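Local coordinates for alpha-1,3-glucanase (Bacillus circulans, PDB 5ZRU), which probably hydrolyses alpha-1,3-glucan, this chain being the family 87 glycoside hydrolase catalytic unit of a longer, multidomain protein, at residues Ser188-Gly193 with Tyr221-Thr226; Asn313-His318 with Asn343-Asn348. All blocks are in the same frame, centred on the assembly; numbering follows the deposited sequence.

Overall arrangement
Both contacts pair neighbouring parallel strands of one coiled run, contact 1 near its N-terminal end, its centre about 29 Å from the centre of the chain, and contact 2 further along, its centre about 8 Å from that of the chain. Their centres are about 21 Å apart and their nearest atoms about 9 Å, so they do not touch; strands 245-249 and 277-285 connect strand 220-222 of contact 1 to strand 310-317 of contact 2. Each has metal nearby: a calcium ion lies about 8 Å from the T190 side chain, and another about 5 Å from that of N313, which follows the zinc ligand H312. One bound polyether meets T226 weakly and passes about 5 Å from the E317 side chain.

Contact 1. Residues Ser188-Gly193 with Tyr221-Thr226; sequences SVTDFG and YIPAGT. With PE5 (3,6,9,12,15,18,21,24-octaoxahexacosan-1-ol), chain C; SO4 (sulfate ion), chain E.
The Y221 ring has the backbone N of P223 over one face, offset toward the rim, and sulfate O2 in plane at its edge, 3.4 Å from CD2; S188 OG approaches it obliquely. The F192 ring, in turn, has the carbonyl O of S188 in plane at its edge. S188 OG swings anti to its own backbone N (chi1 171°), which carries it over to the second segment, 3.4 Å from P223 CD. S188 OG donates a 2.7 Å hydrogen bond to sulfate O2 and accepts one from T190 N at 3.2 Å, closing an ST turn. The sulfate, probably from the crystallisation liquor, is also hydrogen-bonded to R182, which forms a salt bridge with D191. D191 OD2 receives S188 N from above the carboxylate plane, so the first segment is folded back on its own start. Across the segments, V189 N meets Y221 O at 3.1 Å, one of the backbone bonds of the parallel bridge between S188 and Y221, which also pairs Y221 with V187. Beyond it the packing is apolar. V189 sends CG2 to P223 CD (3.7 Å) and CG1 to I222 CG1 (4.0 Å), while T190 CG2 meets P223 CG tip to tip at 3.6 Å. F206 of helix 203-216 and F227 also touch V189 and I222, burying both. The Y221 hydroxyl is bonded to the carbonyl of I180. A short parallel bridge followed by a 3-10 turn, packed beneath a helix, is consistent with the capped N-terminal start of a right-handed parallel beta-helix, as in the pectate lyase-like clan.

Contact 2. Residues Asn313-His318 with Asn343-Asn348; sequences NVWVEH and NSRIRN
W315 lies with one face against R345: CB sits 3.9 Å from the centroid of the five-membered ring, a CH-pi contact, and CD lies over the centre of the indole. The guanidinium follows on the same side, its CZ 4.9 Å from the six-membered ring centroid in a cation-pi contact, the planes 42° apart. The indole is anti to its backbone N (chi1 -168°), which turns it out over the face carrying the R345 and R347 side chains; R347 NH1 comes obliquely to W315 CZ2 at 3.9 Å. An alanine at W315 would probably open a gap beside the R345 methylenes and leave both guanidiniums without their aromatic neighbour. Further along, N348 ND2 donates to E317 OE1 at 2.9 Å, nearly along its C-O axis; E317 OE2 is bonded to Y283. V316 CG2 meets I346 CG2 (4.1 Å) on the opposite face. Between the strands, R345 N, V316 N and R347 N bond to V314 O, R345 O and V316 O; V314 N reaches straight to S344 OG, itself bonded to the carbonyl of E342. Salt bridges of R345 to E174 and R347 to E139 fix the arginines against the D1 region; R347 NE also bonds S369. N313 lies beside N343, whose ND2 bonds weakly to N313 OD1 (3.5 Å) and whose OD1 continues to N367; H318 lies alongside N348, which bonds N372. This is consistent with the asparagine stacks of parallel beta-helices.

Contact 1. Residues Ser188-Gly193 with Tyr221-Thr226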
loop_
_atom_site.group_PDB
_atom_site.type_symbol
_atom_site.label_atom_id
_atom_site.label_comp_id
_atom_site.label_asym_id
_atom_site.label_seq_id
_atom_site.Cartn_x
_atom_site.Cartn_y
_atom_site.Cartn_z
ATOM N N SER A 188 17.792 -10.199 23.970
ATOM C CA SER A 188 16.348 -10.101 23.801
ATOM C C SER A 188 15.831 -8.893 24.565
ATOM O O SER A 188 16.390 -8.512 25.597
ATOM C CB SER A 188 15.640 -11.368 24.294
ATOM O OG SER A 188 14.225 -11.198 24.322
ATOM N N VAL A 189 14.760 -8.285 24.052
ATOM C CA VAL A 189 14.160 -7.169 24.780
ATOM C C VAL A 189 13.685 -7.612 26.158
ATOM O O VAL A 189 13.645 -6.805 27.095
ATOM C CB VAL A 189 13.006 -6.547 23.973
ATOM C CG1 VAL A 189 13.545 -5.878 22.703
ATOM C CG2 VAL A 189 11.946 -7.607 23.660
ATOM N N THR A 190 13.326 -8.886 26.316
ATOM C CA THR A 190 12.889 -9.342 27.632
ATOM C C THR A 190 14.055 -9.486 28.606
ATOM O O THR A 190 13.823 -9.527 29.822
ATOM C CB THR A 190 12.122 -10.664 27.523
ATOM O OG1 THR A 190 12.964 -11.671 26.949
ATOM C CG2 THR A 190 10.878 -10.496 26.655
ATOM N N ASP A 191 15.295 -9.557 28.110
ATOM C CA ASP A 191 16.451 -9.505 29.000
ATOM C C ASP A 191 16.516 -8.195 29.765
ATOM O O ASP A 191 17.141 -8.136 30.830
ATOM C CB ASP A 191 17.767 -9.660 28.229
ATOM C CG ASP A 191 17.903 -10.997 27.537
ATOM O OD1 ASP A 191 17.169 -11.941 27.882
ATOM O OD2 ASP A 191 18.775 -11.098 26.641
ATOM N N PHE A 192 15.905 -7.139 29.231
ATOM C CA PHE A 192 16.014 -5.797 29.786
ATOM C C PHE A 192 14.693 -5.294 30.347
ATOM O O PHE A 192 14.525 -4.091 30.569
ATOM C CB PHE A 192 16.579 -4.853 28.722
ATOM C CG PHE A 192 17.996 -5.179 28.364
ATOM C CD1 PHE A 192 19.046 -4.618 29.074
ATOM C CD2 PHE A 192 18.281 -6.114 27.385
ATOM C CE1 PHE A 192 20.354 -4.945 28.780
ATOM C CE2 PHE A 192 19.594 -6.448 27.092
ATOM C CZ PHE A 192 20.621 -5.867 27.791
ATOM N N GLY A 193 13.751 -6.197 30.595
ATOM C CA GLY A 193 12.547 -5.855 31.323
ATOM C C GLY A 193 11.282 -5.825 30.501
ATOM O O GLY A 193 10.201 -5.658 31.082
ATOM N N TYR A 221 16.789 -9.645 19.474
ATOM C CA TYR A 221 15.630 -10.501 19.266
ATOM C C TYR A 221 14.427 -9.950 20.023
ATOM O O TYR A 221 14.549 -9.508 21.170
ATOM C CB TYR A 221 15.945 -11.924 19.745
ATOM C CG TYR A 221 14.820 -12.942 19.618
ATOM C CD1 TYR A 221 14.371 -13.356 18.370
ATOM C CD2 TYR A 221 14.257 -13.531 20.752
ATOM C CE1 TYR A 221 13.369 -14.309 18.253
ATOM C CE2 TYR A 221 13.253 -14.492 20.644
ATOM C CZ TYR A 221 12.822 -14.872 19.384
ATOM O OH TYR A 221 11.854 -15.818 19.256
ATOM N N ILE A 222 13.268 -9.969 19.375
ATOM C CA ILE A 222 12.003 -9.641 20.018
ATOM C C ILE A 222 11.159 -10.913 20.014
ATOM O O ILE A 222 10.745 -11.370 18.940
ATOM C CB ILE A 222 11.274 -8.491 19.309
ATOM C CG1 ILE A 222 12.182 -7.266 19.211
ATOM C CG2 ILE A 222 9.992 -8.115 20.078
ATOM C CD1 ILE A 222 11.637 -6.180 18.296
ATOM N N PRO A 223 10.899 -11.532 21.175
ATOM C CA PRO A 223 10.199 -12.826 21.175
ATOM C C PRO A 223 8.732 -12.687 20.819
ATOM O O PRO A 223 8.245 -11.574 20.593
ATOM C CB PRO A 223 10.372 -13.321 22.617
ATOM C CG PRO A 223 10.499 -12.076 23.404
ATOM C CD PRO A 223 11.290 -11.121 22.530
ATOM N N ALA A 224 8.028 -13.815 20.767
ATOM C CA ALA A 224 6.598 -13.790 20.484
ATOM C C ALA A 224 5.850 -13.000 21.549
ATOM O O ALA A 224 6.194 -13.033 22.734
ATOM C CB ALA A 224 6.043 -15.215 20.420
ATOM N N GLY A 225 4.806 -12.303 21.121
ATOM C CA GLY A 225 3.952 -11.553 22.018
ATOM C C GLY A 225 3.751 -10.132 21.535
ATOM O O GLY A 225 4.349 -9.677 20.561
ATOM N N THR A 226 2.878 -9.432 22.249
ATOM C CA THR A 226 2.592 -8.033 21.966
ATOM C C THR A 226 3.367 -7.149 22.933
ATOM O O THR A 226 3.258 -7.306 24.155
ATOM C CB THR A 226 1.097 -7.737 22.074
ATOM O OG1 THR A 226 0.389 -8.497 21.087
ATOM C CG2 THR A 226 0.833 -6.244 21.844
HETATM C C48 PE5 C . -3.923 0.933 20.917
HETATM C C50 PE5 C . -4.583 1.400 19.615
HETATM O O1 PE5 C . -5.970 1.514 19.792
HETATM C C1 PE5 C . -6.669 2.004 18.681
HETATM C C2 PE5 C . -8.181 1.902 18.901
HETATM O O2 PE5 C . -8.555 0.556 18.993
HETATM C C3 PE5 C . -9.889 0.317 19.341
HETATM C C4 PE5 C . -10.127 -1.193 19.467
HETATM O O3 PE5 C . -9.776 -1.834 18.269
HETATM C C5 PE5 C . -10.022 -3.214 18.203
HETATM C C6 PE5 C . -8.789 -3.956 17.665
HETATM O O4 PE5 C . -8.791 -4.038 16.263
HETATM C C7 PE5 C . -7.548 -3.855 15.634
HETATM C C8 PE5 C . -6.499 -4.796 16.232
HETATM O O5 PE5 C . -5.227 -4.364 15.864
HETATM C C9 PE5 C . -4.174 -4.976 16.558
HETATM C C10 PE5 C . -3.496 -5.975 15.630
HETATM O O6 PE5 C . -3.460 -7.227 16.248
HETATM C C11 PE5 C . -3.303 -8.306 15.374
HETATM C C12 PE5 C . -3.569 -9.615 16.104
HETATM O O7 PE5 C . -2.386 -10.350 16.059
HETATM C C13 PE5 C . -2.546 -11.722 15.847
HETATM C C14 PE5 C . -1.335 -12.441 16.438
HETATM O O8 PE5 C . -0.947 -11.761 17.598
HETATM C C15 PE5 C . 0.203 -12.249 18.238
HETATM C C16 PE5 C . -0.170 -12.753 19.640
HETATM O O52 PE5 C . 0.287 -11.871 20.627
HETATM S S SO4 E . 13.446 -15.029 24.881
HETATM O O1 SO4 E . 12.949 -16.063 23.961
HETATM O O2 SO4 E . 13.808 -13.827 24.134
HETATM O O3 SO4 E . 14.623 -15.536 25.583
HETATM O O4 SO4 E . 12.388 -14.696 25.845
#

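Contact 2. Residues Asn313-His318 with Asn343-Asn348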
loop_
_atom_site.group_PDB
_atom_site.type_symbol
_atom_site.label_atom_id
_atom_site.label_comp_id
_atom_site.label_asym_id
_atom_site.label_seq_id
_atom_site.Cartn_x
_atom_site.Cartn_y
_atom_site.Cartn_z
ATOM N N ASN A 313 10.021 -9.258 5.471
ATOM C CA ASN A 313 9.076 -10.081 6.226
ATOM C C ASN A 313 8.496 -9.294 7.403
ATOM O O ASN A 313 8.483 -9.750 8.546
ATOM C CB ASN A 313 9.747 -11.372 6.703
ATOM C CG ASN A 313 10.166 -12.262 5.552
ATOM O OD1 ASN A 313 11.247 -12.100 4.984
ATOM N ND2 ASN A 313 9.309 -13.213 5.205
ATOM N N VAL A 314 8.047 -8.075 7.122
ATOM C CA VAL A 314 7.351 -7.286 8.129
ATOM C C VAL A 314 5.921 -7.052 7.655
ATOM O O VAL A 314 5.590 -7.185 6.472
ATOM C CB VAL A 314 8.055 -5.942 8.438
ATOM C CG1 VAL A 314 9.438 -6.171 9.066
ATOM C CG2 VAL A 314 8.150 -5.051 7.180
ATOM N N TRP A 315 5.072 -6.693 8.612
ATOM C CA TRP A 315 3.652 -6.446 8.387
ATOM C C TRP A 315 3.346 -5.155 9.136
ATOM O O TRP A 315 3.418 -5.128 10.368
ATOM C CB TRP A 315 2.822 -7.621 8.909
ATOM C CG TRP A 315 1.372 -7.646 8.511
ATOM C CD1 TRP A 315 0.652 -6.638 7.928
ATOM C CD2 TRP A 315 0.468 -8.747 8.671
ATOM N NE1 TRP A 315 -0.646 -7.054 7.707
ATOM C CE2 TRP A 315 -0.778 -8.346 8.156
ATOM C CE3 TRP A 315 0.596 -10.040 9.204
ATOM C CZ2 TRP A 315 -1.898 -9.189 8.158
ATOM C CZ3 TRP A 315 -0.514 -10.883 9.195
ATOM C CH2 TRP A 315 -1.741 -10.454 8.671
ATOM N N VAL A 316 3.075 -4.066 8.411
ATOM C CA VAL A 316 2.896 -2.758 9.043
ATOM C C VAL A 316 1.641 -2.096 8.496
ATOM O O VAL A 316 1.365 -2.153 7.291
ATOM C CB VAL A 316 4.125 -1.836 8.864
ATOM C CG1 VAL A 316 5.343 -2.461 9.531
ATOM C CG2 VAL A 316 4.385 -1.534 7.383
ATOM N N GLU A 317 0.864 -1.488 9.391
ATOM C CA GLU A 317 -0.369 -0.846 8.966
ATOM C C GLU A 317 -0.722 0.308 9.893
ATOM O O GLU A 317 -0.275 0.374 11.040
ATOM C CB GLU A 317 -1.538 -1.849 8.889
ATOM C CG GLU A 317 -1.830 -2.648 10.133
ATOM C CD GLU A 317 -2.921 -3.715 9.912
ATOM O OE1 GLU A 317 -3.506 -3.775 8.808
ATOM O OE2 GLU A 317 -3.184 -4.495 10.852
ATOM N N HIS A 318 -1.549 1.213 9.363
ATOM C CA HIS A 318 -2.141 2.330 10.095
ATOM C C HIS A 318 -1.134 3.416 10.446
ATOM O O HIS A 318 -1.394 4.247 11.328
ATOM C CB HIS A 318 -2.868 1.844 11.355
ATOM C CG HIS A 318 -3.862 0.764 11.080
ATOM N ND1 HIS A 318 -4.054 -0.307 11.926
ATOM C CD2 HIS A 318 -4.717 0.588 10.045
ATOM C CE1 HIS A 318 -4.984 -1.101 11.421
ATOM N NE2 HIS A 318 -5.404 -0.576 10.282
ATOM N N ASN A 343 9.140 -9.144 0.806
ATOM C CA ASN A 343 8.344 -10.173 1.481
ATOM C C ASN A 343 7.472 -9.575 2.582
ATOM O O ASN A 343 7.259 -10.199 3.625
ATOM C CB ASN A 343 9.238 -11.275 2.064
ATOM C CG ASN A 343 10.178 -11.898 1.038
ATOM O OD1 ASN A 343 9.970 -11.800 -0.177
ATOM N ND2 ASN A 343 11.220 -12.573 1.539
ATOM N N SER A 344 6.965 -8.364 2.359
ATOM C CA SER A 344 6.307 -7.612 3.416
ATOM C C SER A 344 4.881 -7.239 3.032
ATOM O O SER A 344 4.464 -7.333 1.876
ATOM C CB SER A 344 7.109 -6.354 3.764
ATOM O OG SER A 344 8.397 -6.713 4.240
ATOM N N ARG A 345 4.129 -6.819 4.043
ATOM C CA ARG A 345 2.722 -6.457 3.913
ATOM C C ARG A 345 2.589 -5.041 4.448
ATOM O O ARG A 345 2.773 -4.801 5.644
ATOM C CB ARG A 345 1.834 -7.443 4.670
ATOM C CG ARG A 345 2.056 -8.891 4.195
ATOM C CD ARG A 345 1.306 -9.925 5.054
ATOM N NE ARG A 345 1.856 -11.270 4.842
ATOM C CZ ARG A 345 1.203 -12.400 5.112
ATOM N NH1 ARG A 345 -0.023 -12.349 5.600
ATOM N NH2 ARG A 345 1.770 -13.585 4.879
ATOM N N ILE A 346 2.322 -4.099 3.559
ATOM C CA ILE A 346 2.363 -2.683 3.892
ATOM C C ILE A 346 0.992 -2.154 3.509
ATOM O O ILE A 346 0.700 -1.974 2.321
ATOM C CB ILE A 346 3.493 -1.954 3.159
ATOM C CG1 ILE A 346 4.836 -2.641 3.456
ATOM C CG2 ILE A 346 3.520 -0.473 3.557
ATOM C CD1 ILE A 346 5.965 -2.320 2.444
ATOM N N ARG A 347 0.119 -1.972 4.499
ATOM C CA ARG A 347 -1.308 -1.866 4.211
ATOM C C ARG A 347 -1.975 -0.841 5.108
ATOM O O ARG A 347 -1.520 -0.578 6.222
ATOM C CB ARG A 347 -2.022 -3.215 4.394
ATOM C CG ARG A 347 -1.414 -4.377 3.591
ATOM C CD ARG A 347 -2.263 -5.638 3.786
ATOM N NE ARG A 347 -1.768 -6.783 3.013
ATOM C CZ ARG A 347 -2.012 -8.047 3.340
ATOM N NH1 ARG A 347 -2.742 -8.307 4.427
ATOM N NH2 ARG A 347 -1.530 -9.051 2.595
ATOM N N ASN A 348 -3.065 -0.256 4.607
ATOM C CA ASN A 348 -3.952 0.559 5.443
ATOM C C ASN A 348 -3.213 1.715 6.108
ATOM O O ASN A 348 -3.479 2.059 7.260
ATOM C CB ASN A 348 -4.638 -0.310 6.502
ATOM C CG ASN A 348 -5.215 -1.562 5.927
ATOM O OD1 ASN A 348 -6.019 -1.513 4.995
ATOM N ND2 ASN A 348 -4.801 -2.709 6.467
#